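Long-range contacts in putative mandelate racemase (PDB 2OX4), which binds a magnesium ion and, as a member of the mandelate racemase branch of the enolase superfamily, is probably an acid-sugar dehydratase or related lyase: residues Gly120-Leu126 with Glu332-Phe338; Lys142-Arg146 with His172-Gly176; Val199-Arg203 with Ile232-Ile237; Gly322-Ala327 with Ile375-Ile379. All blocks are in the same frame, centred on the assembly; numbering follows the deposited sequence.

Contact 1 of 4, residues Gly120-Leu126 with Glu332-Phe338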
loop_
_atom_site.group_PDB
_atom_site.type_symbol
_atom_site.label_atom_id
_atom_site.label_comp_id
_atom_site.label_asym_id
_atom_site.label_seq_id
_atom_site.Cartn_x
_atom_site.Cartn_y
_atom_site.Cartn_z
ATOM N N GLY C 120 -20.070 -4.347 -34.354
ATOM C CA GLY C 120 -21.369 -4.970 -34.592
ATOM C C GLY C 120 -22.310 -4.768 -33.414
ATOM O O GLY C 120 -22.011 -3.986 -32.520
ATOM N N LYS C 121 -23.455 -5.450 -33.428
ATOM C CA LYS C 121 -24.471 -5.318 -32.372
ATOM C C LYS C 121 -24.215 -6.320 -31.256
ATOM O O LYS C 121 -23.830 -7.458 -31.531
ATOM C CB LYS C 121 -25.863 -5.630 -32.945
ATOM C CG LYS C 121 -26.534 -4.470 -33.629
ATOM C CD LYS C 121 -27.979 -4.802 -33.981
ATOM C CE LYS C 121 -28.556 -3.708 -34.845
ATOM N NZ LYS C 121 -29.162 -4.272 -36.072
ATOM N N ASN C 122 -24.491 -5.919 -30.009
ATOM C CA ASN C 122 -24.421 -6.829 -28.876
ATOM C C ASN C 122 -25.812 -7.147 -28.331
ATOM O O ASN C 122 -25.963 -7.951 -27.405
ATOM C CB ASN C 122 -23.566 -6.219 -27.761
ATOM C CG ASN C 122 -22.106 -6.303 -28.068
ATOM O OD1 ASN C 122 -21.401 -7.173 -27.562
ATOM N ND2 ASN C 122 -21.637 -5.410 -28.935
ATOM N N ARG C 123 -26.814 -6.485 -28.904
ATOM C CA ARG C 123 -28.203 -6.614 -28.475
ATOM C C ARG C 123 -29.070 -5.997 -29.572
ATOM O O ARG C 123 -28.578 -5.227 -30.405
ATOM C CB ARG C 123 -28.434 -5.882 -27.146
ATOM C CG ARG C 123 -28.035 -4.402 -27.154
ATOM C CD ARG C 123 -27.865 -3.858 -25.714
ATOM N NE ARG C 123 -26.756 -4.520 -25.021
ATOM C CZ ARG C 123 -25.473 -4.232 -25.214
ATOM N NH1 ARG C 123 -25.123 -3.253 -26.050
ATOM N NH2 ARG C 123 -24.541 -4.908 -24.553
ATOM N N GLU C 124 -30.355 -6.330 -29.576
ATOM C CA GLU C 124 -31.238 -5.882 -30.656
ATOM C C GLU C 124 -31.808 -4.486 -30.420
ATOM O O GLU C 124 -32.171 -3.792 -31.371
ATOM C CB GLU C 124 -32.371 -6.895 -30.889
ATOM C CG GLU C 124 -31.906 -8.199 -31.561
ATOM C CD GLU C 124 -31.057 -7.966 -32.823
ATOM O OE1 GLU C 124 -31.523 -7.282 -33.763
ATOM O OE2 GLU C 124 -29.916 -8.475 -32.880
ATOM N N ASP C 125 -31.904 -4.086 -29.151
ATOM C CA ASP C 125 -32.324 -2.728 -28.802
ATOM C C ASP C 125 -31.726 -2.327 -27.448
ATOM O O ASP C 125 -31.025 -3.124 -26.822
ATOM C CB ASP C 125 -33.865 -2.574 -28.835
ATOM C CG ASP C 125 -34.571 -3.297 -27.687
ATOM O OD1 ASP C 125 -35.783 -3.043 -27.485
ATOM O OD2 ASP C 125 -33.947 -4.124 -26.988
ATOM N N LEU C 126 -32.009 -1.102 -27.007
ATOM C CA LEU C 126 -31.387 -0.545 -25.804
ATOM C C LEU C 126 -32.461 -0.074 -24.829
ATOM O O LEU C 126 -33.348 0.690 -25.205
ATOM C CB LEU C 126 -30.502 0.654 -26.177
ATOM C CG LEU C 126 -29.429 0.523 -27.267
ATOM C CD1 LEU C 126 -28.852 1.900 -27.562
ATOM C CD2 LEU C 126 -28.318 -0.413 -26.864
ATOM N N GLU C 332 -23.045 2.583 -28.035
ATOM C CA GLU C 332 -23.624 1.726 -27.009
ATOM C C GLU C 332 -24.035 0.346 -27.491
ATOM O O GLU C 332 -23.866 -0.639 -26.768
ATOM C CB GLU C 332 -24.812 2.407 -26.357
ATOM C CG GLU C 332 -24.413 3.580 -25.465
ATOM C CD GLU C 332 -25.621 4.318 -24.920
ATOM O OE1 GLU C 332 -26.626 4.471 -25.653
ATOM O OE2 GLU C 332 -25.569 4.744 -23.752
ATOM N N ILE C 333 -24.593 0.258 -28.699
ATOM C CA ILE C 333 -25.012 -1.053 -29.209
ATOM C C ILE C 333 -23.799 -1.942 -29.503
ATOM O O ILE C 333 -23.904 -3.168 -29.476
ATOM C CB ILE C 333 -25.958 -0.937 -30.446
ATOM C CG1 ILE C 333 -26.845 -2.185 -30.552
ATOM C CG2 ILE C 333 -25.180 -0.694 -31.731
ATOM C CD1 ILE C 333 -28.252 -1.890 -31.007
ATOM N N ALA C 334 -22.644 -1.317 -29.746
ATOM C CA ALA C 334 -21.428 -2.057 -30.115
ATOM C C ALA C 334 -20.585 -2.564 -28.934
ATOM O O ALA C 334 -19.550 -3.211 -29.151
ATOM C CB ALA C 334 -20.554 -1.222 -31.039
ATOM N N ILE C 335 -20.993 -2.267 -27.703
ATOM C CA ILE C 335 -20.200 -2.715 -26.535
ATOM C C ILE C 335 -20.959 -3.795 -25.746
ATOM O O ILE C 335 -22.185 -3.728 -25.640
ATOM C CB ILE C 335 -19.788 -1.528 -25.587
ATOM C CG1 ILE C 335 -21.022 -0.771 -25.066
ATOM C CG2 ILE C 335 -18.791 -0.570 -26.293
ATOM C CD1 ILE C 335 -20.721 0.218 -23.913
ATOM N N PRO C 336 -20.242 -4.801 -25.206
ATOM C CA PRO C 336 -20.899 -5.835 -24.393
ATOM C C PRO C 336 -21.376 -5.355 -23.015
ATOM O O PRO C 336 -22.381 -5.873 -22.506
ATOM C CB PRO C 336 -19.822 -6.921 -24.257
ATOM C CG PRO C 336 -18.530 -6.187 -24.373
ATOM C CD PRO C 336 -18.798 -5.066 -25.357
ATOM N N ASN C 337 -20.686 -4.367 -22.434
ATOM C CA ASN C 337 -20.950 -3.933 -21.066
ATOM C C ASN C 337 -21.834 -2.682 -20.994
ATOM O O ASN C 337 -21.535 -1.727 -20.298
ATOM C CB ASN C 337 -19.647 -3.783 -20.230
ATOM C CG ASN C 337 -18.613 -2.818 -20.861
ATOM O OD1 ASN C 337 -18.529 -2.690 -22.081
ATOM N ND2 ASN C 337 -17.802 -2.159 -20.011
ATOM N N PHE C 338 -22.938 -2.697 -21.729
ATOM C CA PHE C 338 -23.892 -1.589 -21.729
ATOM C C PHE C 338 -24.874 -1.727 -20.562
ATOM O O PHE C 338 -25.374 -2.821 -20.302
ATOM C CB PHE C 338 -24.652 -1.590 -23.075
ATOM C CG PHE C 338 -25.879 -0.707 -23.101
ATOM C CD1 PHE C 338 -25.756 0.673 -23.205
ATOM C CD2 PHE C 338 -27.153 -1.270 -23.062
ATOM C CE1 PHE C 338 -26.892 1.492 -23.255
ATOM C CE2 PHE C 338 -28.293 -0.466 -23.105
ATOM C CZ PHE C 338 -28.160 0.914 -23.203
#

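Contact 2 of 4, residues Lys142-Arg146 with His172-Gly176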
loop_
_atom_site.group_PDB
_atom_site.type_symbol
_atom_site.label_atom_id
_atom_site.label_comp_id
_atom_site.label_asym_id
_atom_site.label_seq_id
_atom_site.Cartn_x
_atom_site.Cartn_y
_atom_site.Cartn_z
ATOM N N LYS C 142 -39.351 23.517 -17.236
ATOM C CA LYS C 142 -39.705 24.280 -16.044
ATOM C C LYS C 142 -39.315 23.500 -14.803
ATOM O O LYS C 142 -39.709 22.343 -14.639
ATOM C CB LYS C 142 -41.205 24.586 -16.009
ATOM C CG LYS C 142 -41.545 25.813 -15.170
ATOM C CD LYS C 142 -43.039 25.923 -14.918
ATOM C CE LYS C 142 -43.349 27.042 -13.932
ATOM N NZ LYS C 142 -44.759 26.973 -13.454
ATOM N N SER C 143 -38.536 24.134 -13.930
ATOM C CA SER C 143 -38.038 23.464 -12.730
ATOM C C SER C 143 -39.150 23.174 -11.726
ATOM O O SER C 143 -40.065 23.983 -11.546
ATOM C CB SER C 143 -36.906 24.272 -12.081
ATOM O OG SER C 143 -37.305 25.612 -11.842
ATOM N N LYS C 144 -39.073 22.015 -11.082
ATOM C CA LYS C 144 -40.106 21.577 -10.130
ATOM C C LYS C 144 -39.695 21.741 -8.670
ATOM O O LYS C 144 -38.554 21.466 -8.294
ATOM C CB LYS C 144 -40.511 20.117 -10.365
ATOM C CG LYS C 144 -40.835 19.751 -11.814
ATOM C CD LYS C 144 -42.086 20.468 -12.312
ATOM C CE LYS C 144 -42.308 20.202 -13.792
ATOM N NZ LYS C 144 -42.685 21.442 -14.522
ATOM N N GLY C 145 -40.644 22.164 -7.841
ATOM C CA GLY C 145 -40.387 22.379 -6.420
ATOM C C GLY C 145 -41.173 21.468 -5.500
ATOM O O GLY C 145 -40.645 20.977 -4.505
ATOM N N ARG C 146 -42.450 21.254 -5.803
ATOM C CA ARG C 146 -43.310 20.487 -4.904
ATOM C C ARG C 146 -43.182 18.992 -5.158
ATOM O O ARG C 146 -43.067 18.550 -6.304
ATOM C CB ARG C 146 -44.785 20.901 -5.038
ATOM C CG ARG C 146 -45.069 22.412 -4.990
ATOM C CD ARG C 146 -44.502 23.114 -3.752
ATOM N NE ARG C 146 -44.898 22.508 -2.478
ATOM C CZ ARG C 146 -44.674 23.062 -1.286
ATOM N NH1 ARG C 146 -44.064 24.239 -1.197
ATOM N NH2 ARG C 146 -45.062 22.444 -0.178
ATOM N N HIS C 172 -33.015 21.957 -6.267
ATOM C CA HIS C 172 -34.028 23.011 -6.167
ATOM C C HIS C 172 -34.684 23.014 -4.805
ATOM O O HIS C 172 -34.929 21.958 -4.218
ATOM C CB HIS C 172 -35.082 22.861 -7.268
ATOM C CG HIS C 172 -34.503 22.891 -8.644
ATOM N ND1 HIS C 172 -34.113 21.750 -9.308
ATOM C CD2 HIS C 172 -34.213 23.925 -9.468
ATOM C CE1 HIS C 172 -33.624 22.077 -10.491
ATOM N NE2 HIS C 172 -33.669 23.392 -10.610
ATOM N N ASP C 173 -34.961 24.217 -4.297
ATOM C CA ASP C 173 -35.817 24.344 -3.120
ATOM C C ASP C 173 -37.272 24.021 -3.458
ATOM O O ASP C 173 -37.591 23.731 -4.612
ATOM C CB ASP C 173 -35.655 25.716 -2.428
ATOM C CG ASP C 173 -36.182 26.898 -3.256
ATOM O OD1 ASP C 173 -35.791 28.045 -2.935
ATOM O OD2 ASP C 173 -36.977 26.715 -4.209
ATOM N N ARG C 174 -38.144 24.088 -2.459
ATOM C CA ARG C 174 -39.551 23.729 -2.636
ATOM C C ARG C 174 -40.365 24.703 -3.521
ATOM O O ARG C 174 -41.485 24.386 -3.917
ATOM C CB ARG C 174 -40.216 23.522 -1.278
ATOM C CG ARG C 174 -39.874 22.201 -0.588
ATOM C CD ARG C 174 -40.907 21.908 0.480
ATOM N NE ARG C 174 -40.698 20.664 1.229
ATOM C CZ ARG C 174 -40.052 20.587 2.390
ATOM N NH1 ARG C 174 -39.521 21.680 2.924
ATOM N NH2 ARG C 174 -39.931 19.421 3.018
ATOM N N ASN C 175 -39.789 25.860 -3.852
ATOM C CA ASN C 175 -40.331 26.733 -4.910
ATOM C C ASN C 175 -39.714 26.495 -6.289
ATOM O O ASN C 175 -40.014 27.219 -7.242
ATOM C CB ASN C 175 -40.181 28.220 -4.547
ATOM C CG ASN C 175 -40.712 28.551 -3.168
ATOM O OD1 ASN C 175 -40.100 29.324 -2.432
ATOM N ND2 ASN C 175 -41.854 27.970 -2.807
ATOM N N GLY C 176 -38.841 25.493 -6.389
ATOM C CA GLY C 176 -38.201 25.158 -7.659
ATOM C C GLY C 176 -37.076 26.091 -8.063
ATOM O O GLY C 176 -36.742 26.176 -9.241
#

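Contact 3 of 4, residues Val199-Arg203 with Ile232-Ile237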
loop_
_atom_site.group_PDB
_atom_site.type_symbol
_atom_site.label_atom_id
_atom_site.label_comp_id
_atom_site.label_asym_id
_atom_site.label_seq_id
_atom_site.Cartn_x
_atom_site.Cartn_y
_atom_site.Cartn_z
ATOM N N VAL C 199 -37.848 11.568 -3.582
ATOM C CA VAL C 199 -37.562 10.166 -3.911
ATOM C C VAL C 199 -38.703 9.250 -3.471
ATOM O O VAL C 199 -39.158 8.391 -4.243
ATOM C CB VAL C 199 -36.226 9.677 -3.262
ATOM C CG1 VAL C 199 -36.053 8.162 -3.467
ATOM C CG2 VAL C 199 -35.035 10.454 -3.838
ATOM N N GLU C 200 -39.177 9.456 -2.241
ATOM C CA GLU C 200 -40.319 8.712 -1.699
ATOM C C GLU C 200 -41.604 8.885 -2.527
ATOM O O GLU C 200 -42.304 7.900 -2.809
ATOM C CB GLU C 200 -40.576 9.128 -0.251
ATOM C CG GLU C 200 -41.581 8.257 0.473
ATOM C CD GLU C 200 -41.470 8.378 1.975
ATOM O OE1 GLU C 200 -41.573 7.336 2.654
ATOM O OE2 GLU C 200 -41.275 9.512 2.472
ATOM N N ALA C 201 -41.902 10.130 -2.901
ATOM C CA ALA C 201 -43.052 10.449 -3.758
ATOM C C ALA C 201 -43.001 9.692 -5.087
ATOM O O ALA C 201 -43.998 9.094 -5.514
ATOM C CB ALA C 201 -43.129 11.944 -4.011
ATOM N N ILE C 202 -41.838 9.734 -5.733
ATOM C CA ILE C 202 -41.639 9.042 -6.999
ATOM C C ILE C 202 -41.784 7.530 -6.826
ATOM O O ILE C 202 -42.513 6.900 -7.588
ATOM C CB ILE C 202 -40.281 9.389 -7.647
ATOM C CG1 ILE C 202 -40.256 10.854 -8.108
ATOM C CG2 ILE C 202 -40.011 8.483 -8.834
ATOM C CD1 ILE C 202 -38.824 11.436 -8.296
ATOM N N ARG C 203 -41.116 6.957 -5.820
ATOM C CA ARG C 203 -41.149 5.506 -5.589
ATOM C C ARG C 203 -42.564 4.996 -5.279
ATOM O O ARG C 203 -42.993 3.950 -5.790
ATOM C CB ARG C 203 -40.185 5.096 -4.467
ATOM C CG ARG C 203 -40.280 3.629 -4.017
ATOM C CD ARG C 203 -39.932 2.627 -5.135
ATOM N NE ARG C 203 -38.497 2.597 -5.456
ATOM C CZ ARG C 203 -37.993 2.370 -6.669
ATOM N NH1 ARG C 203 -38.796 2.159 -7.709
ATOM N NH2 ARG C 203 -36.670 2.368 -6.849
ATOM N N ILE C 232 -31.669 7.833 1.663
ATOM C CA ILE C 232 -32.433 7.320 0.504
ATOM C C ILE C 232 -32.184 5.860 0.130
ATOM O O ILE C 232 -32.833 5.339 -0.776
ATOM C CB ILE C 232 -32.281 8.179 -0.766
ATOM C CG1 ILE C 232 -30.823 8.204 -1.247
ATOM C CG2 ILE C 232 -32.885 9.582 -0.565
ATOM C CD1 ILE C 232 -30.643 8.789 -2.638
ATOM N N GLU C 233 -31.268 5.195 0.825
ATOM C CA GLU C 233 -30.904 3.829 0.437
ATOM C C GLU C 233 -32.075 2.843 0.527
ATOM O O GLU C 233 -32.175 1.927 -0.293
ATOM C CB GLU C 233 -29.684 3.316 1.202
ATOM C CG GLU C 233 -29.793 3.393 2.717
ATOM C CD GLU C 233 -28.561 2.855 3.425
ATOM O OE1 GLU C 233 -28.559 2.849 4.675
ATOM O OE2 GLU C 233 -27.597 2.445 2.737
ATOM N N GLU C 234 -32.973 3.063 1.489
ATOM C CA GLU C 234 -34.191 2.249 1.635
ATOM C C GLU C 234 -35.105 2.215 0.390
ATOM O O GLU C 234 -35.932 1.314 0.247
ATOM C CB GLU C 234 -34.988 2.707 2.856
ATOM C CG GLU C 234 -35.610 4.086 2.697
ATOM C CD GLU C 234 -36.025 4.684 4.022
ATOM O OE1 GLU C 234 -35.178 5.339 4.670
ATOM O OE2 GLU C 234 -37.199 4.491 4.409
ATOM N N PHE C 235 -34.940 3.179 -0.510
ATOM C CA PHE C 235 -35.824 3.296 -1.664
ATOM C C PHE C 235 -35.336 2.570 -2.916
ATOM O O PHE C 235 -35.901 2.773 -3.994
ATOM C CB PHE C 235 -36.099 4.765 -1.985
ATOM C CG PHE C 235 -36.764 5.508 -0.861
ATOM C CD1 PHE C 235 -36.073 6.485 -0.151
ATOM C CD2 PHE C 235 -38.081 5.218 -0.499
ATOM C CE1 PHE C 235 -36.680 7.176 0.902
ATOM C CE2 PHE C 235 -38.700 5.902 0.552
ATOM C CZ PHE C 235 -38.001 6.883 1.252
ATOM N N ASN C 236 -34.299 1.742 -2.770
ATOM C CA ASN C 236 -33.731 0.968 -3.887
ATOM C C ASN C 236 -33.301 1.850 -5.069
ATOM O O ASN C 236 -33.909 1.835 -6.143
ATOM C CB ASN C 236 -34.690 -0.156 -4.334
ATOM C CG ASN C 236 -34.091 -1.055 -5.419
ATOM O OD1 ASN C 236 -34.776 -1.431 -6.378
ATOM N ND2 ASN C 236 -32.810 -1.401 -5.270
ATOM N N ILE C 237 -32.255 2.636 -4.848
ATOM C CA ILE C 237 -31.751 3.558 -5.862
ATOM C C ILE C 237 -30.879 2.771 -6.835
ATOM O O ILE C 237 -29.996 2.033 -6.419
ATOM C CB ILE C 237 -30.953 4.713 -5.187
ATOM C CG1 ILE C 237 -31.832 5.429 -4.154
ATOM C CG2 ILE C 237 -30.369 5.688 -6.217
ATOM C CD1 ILE C 237 -33.144 5.957 -4.718
#

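Contact 4 of 4, residues Gly322-Ala327 with Ile375-Ile379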
loop_
_atom_site.group_PDB
_atom_site.type_symbol
_atom_site.label_atom_id
_atom_site.label_comp_id
_atom_site.label_asym_id
_atom_site.label_seq_id
_atom_site.Cartn_x
_atom_site.Cartn_y
_atom_site.Cartn_z
ATOM N N GLY C 322 -29.410 15.973 -31.806
ATOM C CA GLY C 322 -29.617 14.672 -32.444
ATOM C C GLY C 322 -28.371 14.060 -33.067
ATOM O O GLY C 322 -28.338 12.853 -33.307
ATOM N N VAL C 323 -27.352 14.880 -33.340
ATOM C CA VAL C 323 -26.043 14.362 -33.749
ATOM C C VAL C 323 -25.431 13.548 -32.607
ATOM O O VAL C 323 -25.130 12.375 -32.793
ATOM C CB VAL C 323 -25.077 15.487 -34.231
ATOM C CG1 VAL C 323 -23.671 14.924 -34.522
ATOM C CG2 VAL C 323 -25.638 16.155 -35.512
ATOM N N ALA C 324 -25.279 14.174 -31.438
ATOM C CA ALA C 324 -24.837 13.467 -30.230
ATOM C C ALA C 324 -25.676 12.229 -29.933
ATOM O O ALA C 324 -25.137 11.158 -29.625
ATOM C CB ALA C 324 -24.839 14.413 -29.030
ATOM N N GLU C 325 -26.997 12.353 -30.013
ATOM C CA GLU C 325 -27.828 11.207 -29.632
ATOM C C GLU C 325 -27.701 10.023 -30.589
ATOM O O GLU C 325 -27.507 8.878 -30.138
ATOM C CB GLU C 325 -29.292 11.567 -29.352
ATOM C CG GLU C 325 -30.027 10.378 -28.665
ATOM C CD GLU C 325 -31.095 10.778 -27.641
ATOM O OE1 GLU C 325 -31.858 11.729 -27.917
ATOM O OE2 GLU C 325 -31.193 10.113 -26.573
ATOM N N ALA C 326 -27.780 10.294 -31.895
ATOM C CA ALA C 326 -27.606 9.250 -32.899
ATOM C C ALA C 326 -26.249 8.560 -32.738
ATOM O O ALA C 326 -26.168 7.333 -32.770
ATOM C CB ALA C 326 -27.744 9.821 -34.313
ATOM N N ALA C 327 -25.195 9.355 -32.560
ATOM C CA ALA C 327 -23.847 8.804 -32.409
ATOM C C ALA C 327 -23.793 7.861 -31.208
ATOM O O ALA C 327 -23.249 6.763 -31.307
ATOM C CB ALA C 327 -22.819 9.919 -32.270
ATOM N N ILE C 375 -23.511 7.837 -39.038
ATOM C CA ILE C 375 -24.212 7.875 -37.741
ATOM C C ILE C 375 -25.734 7.931 -37.932
ATOM O O ILE C 375 -26.489 7.691 -36.995
ATOM C CB ILE C 375 -23.732 9.042 -36.817
ATOM C CG1 ILE C 375 -24.093 10.402 -37.430
ATOM C CG2 ILE C 375 -22.221 8.917 -36.503
ATOM C CD1 ILE C 375 -23.769 11.605 -36.518
ATOM N N GLY C 376 -26.175 8.232 -39.158
ATOM C CA GLY C 376 -27.608 8.271 -39.469
ATOM C C GLY C 376 -28.281 9.579 -39.096
ATOM O O GLY C 376 -29.465 9.608 -38.772
ATOM N N GLN C 377 -27.520 10.668 -39.154
ATOM C CA GLN C 377 -28.019 11.969 -38.746
ATOM C C GLN C 377 -27.403 13.031 -39.631
ATOM O O GLN C 377 -26.308 12.831 -40.168
ATOM C CB GLN C 377 -27.706 12.229 -37.273
ATOM C CG GLN C 377 -28.387 13.467 -36.650
ATOM C CD GLN C 377 -29.896 13.438 -36.809
ATOM O OE1 GLN C 377 -30.424 13.773 -37.869
ATOM N NE2 GLN C 377 -30.597 13.026 -35.757
ATOM N N ASP C 378 -28.104 14.156 -39.786
ATOM C CA ASP C 378 -27.543 15.323 -40.455
ATOM C C ASP C 378 -28.101 16.584 -39.791
ATOM O O ASP C 378 -29.133 16.546 -39.118
ATOM C CB ASP C 378 -27.920 15.289 -41.943
ATOM C CG ASP C 378 -26.924 16.032 -42.839
ATOM O OD1 ASP C 378 -26.078 16.826 -42.353
ATOM O OD2 ASP C 378 -27.006 15.816 -44.062
ATOM N N ILE C 379 -27.411 17.697 -39.969
ATOM C CA ILE C 379 -27.944 18.983 -39.544
ATOM C C ILE C 379 -28.872 19.528 -40.633
ATOM O O ILE C 379 -28.802 19.110 -41.791
ATOM C CB ILE C 379 -26.827 19.989 -39.246
ATOM C CG1 ILE C 379 -25.838 20.063 -40.428
ATOM C CG2 ILE C 379 -26.124 19.594 -37.937
ATOM C CD1 ILE C 379 -24.920 21.271 -40.411
#

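Contact 1 of 4, residues Gly120-Leu126 with Glu332-Phe338
Ile333, on the last turn of helix 322-333, lies against the loop 120-126 with its CG1 and CD1 running alongside the aliphatic chain of Lys121 and up to the carbonyl of Arg123, CD1 standing 3.4 Å from Arg123 O. Lys121 N bonds Asn69 of a second subunit. The carbonyl oxygen of Ile333 is gripped twice by Asn122: the backbone N donates at 2.9 Å from Ile333 O, nearly in line with the C=O bond, and ND2 adds a second bond of 3.2 Å to Ile333 O. Arg123 reaches the chain just beyond the helix end, at Ile335. With chi1 at 55° its chain starts between the backbone N and the carbonyl carbon and bends at chi3, bringing the guanidinium end-on to one acceptor: NH1 and NH2 both bond to Ile335 O, at 3.0 and 2.9 Å, in the guanidinium plane. Phe338 CB and Asn122 CB sandwich the group, each offset toward the rim, and limit its rotation. Beyond, Leu126 CD2 sits over the Phe338 ring in a CH-pi contact, 4.0 Å from its centroid. A methionine in place of Arg123 would probably leave Ile335 O without both its donors and the loop after the helix less firmly held. The amide and guanidinium donors thus satisfy carbonyls at and just past the helix end, fastening this barrel helix to the linker entering strand 126-131.

Contact 2 of 4, residues Lys142-Arg146 with His172-Gly176
Gly145 and Gly176 meet backbone to backbone, their CA atoms only 3.7 Å apart, and this is the tight part of the contact. A side chain on Gly145 would run into Arg174 O and the Gly176 nitrogen. One on Gly176 would press on the carbonyls of Ser143 and Lys144, and the positive phi of Gly176, at the end of a type I turn from Asp173, also favours glycine. The close approach is lined with CA-H...O contacts, among them Arg174 CA to Gly145 O at 3.5 Å. Next to the glycines, Ser143 OG, placed by a chi1 of 53° between its backbone N and carbonyl carbon, donates to Gly176 O at 2.7 Å, in the carbonyl plane. Its CB lies over the face of the His172 ring, 4.0 Å from the centroid.

Toward solvent the packing is looser. The exposed Arg146, folded at chi2 and chi3, brings CD to 3.3 Å from Arg174 O, and Arg174 CD lies over one face of its guanidinium. The two chains cross at about a right angle, and the charged end of Arg174 turns instead to Glu190 and Glu197 of helix 189-206. Both loops lead from barrel strands into helices, 147-159 and 189-206, and Arg198 of the latter bonds the carbonyls of Gly145 and His172. The two glycines therefore allow the main chains to meet, and Ser143 OG adds one side-chain bond; Arg146 gives carbon contacts on the solvent side, while Arg174 finds its acidic partners on the neighbouring helix.

Contact 3 of 4, residues Val199-Arg203 with Ile232-Ile237
Val199 fills the apolar centre, with CG1 against Phe235 CB at 3.7 Å and also 3.9 Å from Ile237 CD1. Its chi1 of 172° sends CG1 anti to the backbone N, while the other branch, CG2, meets Ile232 CG2 at 4.0 Å, the two side chains crossing at about a right angle. Phe235 carries the packing outward along the helix. One face of its ring is covered near the rim by Glu200 CA, and the opposite face by CG of its own neighbour Glu234, which lies over the ring centre. The aliphatic part of Glu200 runs to the far end of the ring, CG 3.7 Å from Phe235 CE2, and its carboxylate is turned 68° from the ring, with OE1 at the ring edge. These are successive beta/alpha elements of the TIM-barrel domain: the contact joins helix 189-206 to the end of helix 222-232 and the loop leading into strand 237-241. Ile232 and Ile237 also reach Val214 on strand 211-215, which lies between the two helices in the chain. At the polar edge Arg203, bent at chi2 and chi3, comes side-on to the turn: NE and NH2 both bond to Phe235 O, each at 3.0 Å and in the guanidinium plane. NH2 adds a weak bond of 2.9 Å to Asn236 O, and NH1 bonds the carbonyls of Gly207 and Val210.

Contact 4 of 4, residues Gly322-Ala327 with Ile375-Ile379
Gln377 lays its side chain over the first turn of helix 322-333. CG is anti to the backbone N, chi1 -170°, which puts it 3.4 Å from Gly322 O, and the bend at chi2 (55°) turns the amide so that NE2 reaches the same oxygen in a weak bond, 3.3 Å from Gly322 O. NE2 has a stronger partner in His358 O, and OE1 turns to its own chain, accepting from Asp378 N in the carbonyl plane on a lone pair. Replacing Gln377 with a leucine would probably leave His358 O and Asp378 N each without this partner and remove the weak bond to Gly322 O. Segment 375-379 lies between strand 366-367 and strand 387-393 of the capping domain, and the helix it crosses is the TIM-barrel helix between strands 313-314 and 341-344, so barrel and cap meet here, with Val323 and Ile379 both touching Leu25 of the cap sheet. Ile375 stands with chi1 at 66°, which directs CD1 to Val323 CG1 at 3.9 Å. Val323 CG2, the other branch, faces Gln377 CG at 4.0 Å. Ala326 CB touches both Ile375 O, at 3.6 Å, and Gln377 CB, at 3.8 Å.

How the contacts relate
Contact 4 is the buried one; contacts 1, 2 and 3 are only partly buried. Contacts 1 and 4 share helix 322-333, one at each end, with nearest atoms about 5 Å apart, and their segments alternate along the chain. Contacts 2 and 3 follow one another within the loop closed by contact 1, on the same side of the chain's centre; contact 3 uses helix 189-206 itself, contact 2 the loops before it and before helix 147-159. Chemistry follows place: contacts 1 and 3 each use an arginine to grip a carbonyl with two nitrogens, contact 2 relies on glycine backbones and one serine hydroxyl bond, and contact 4 is mostly aliphatic with one weak amide bond.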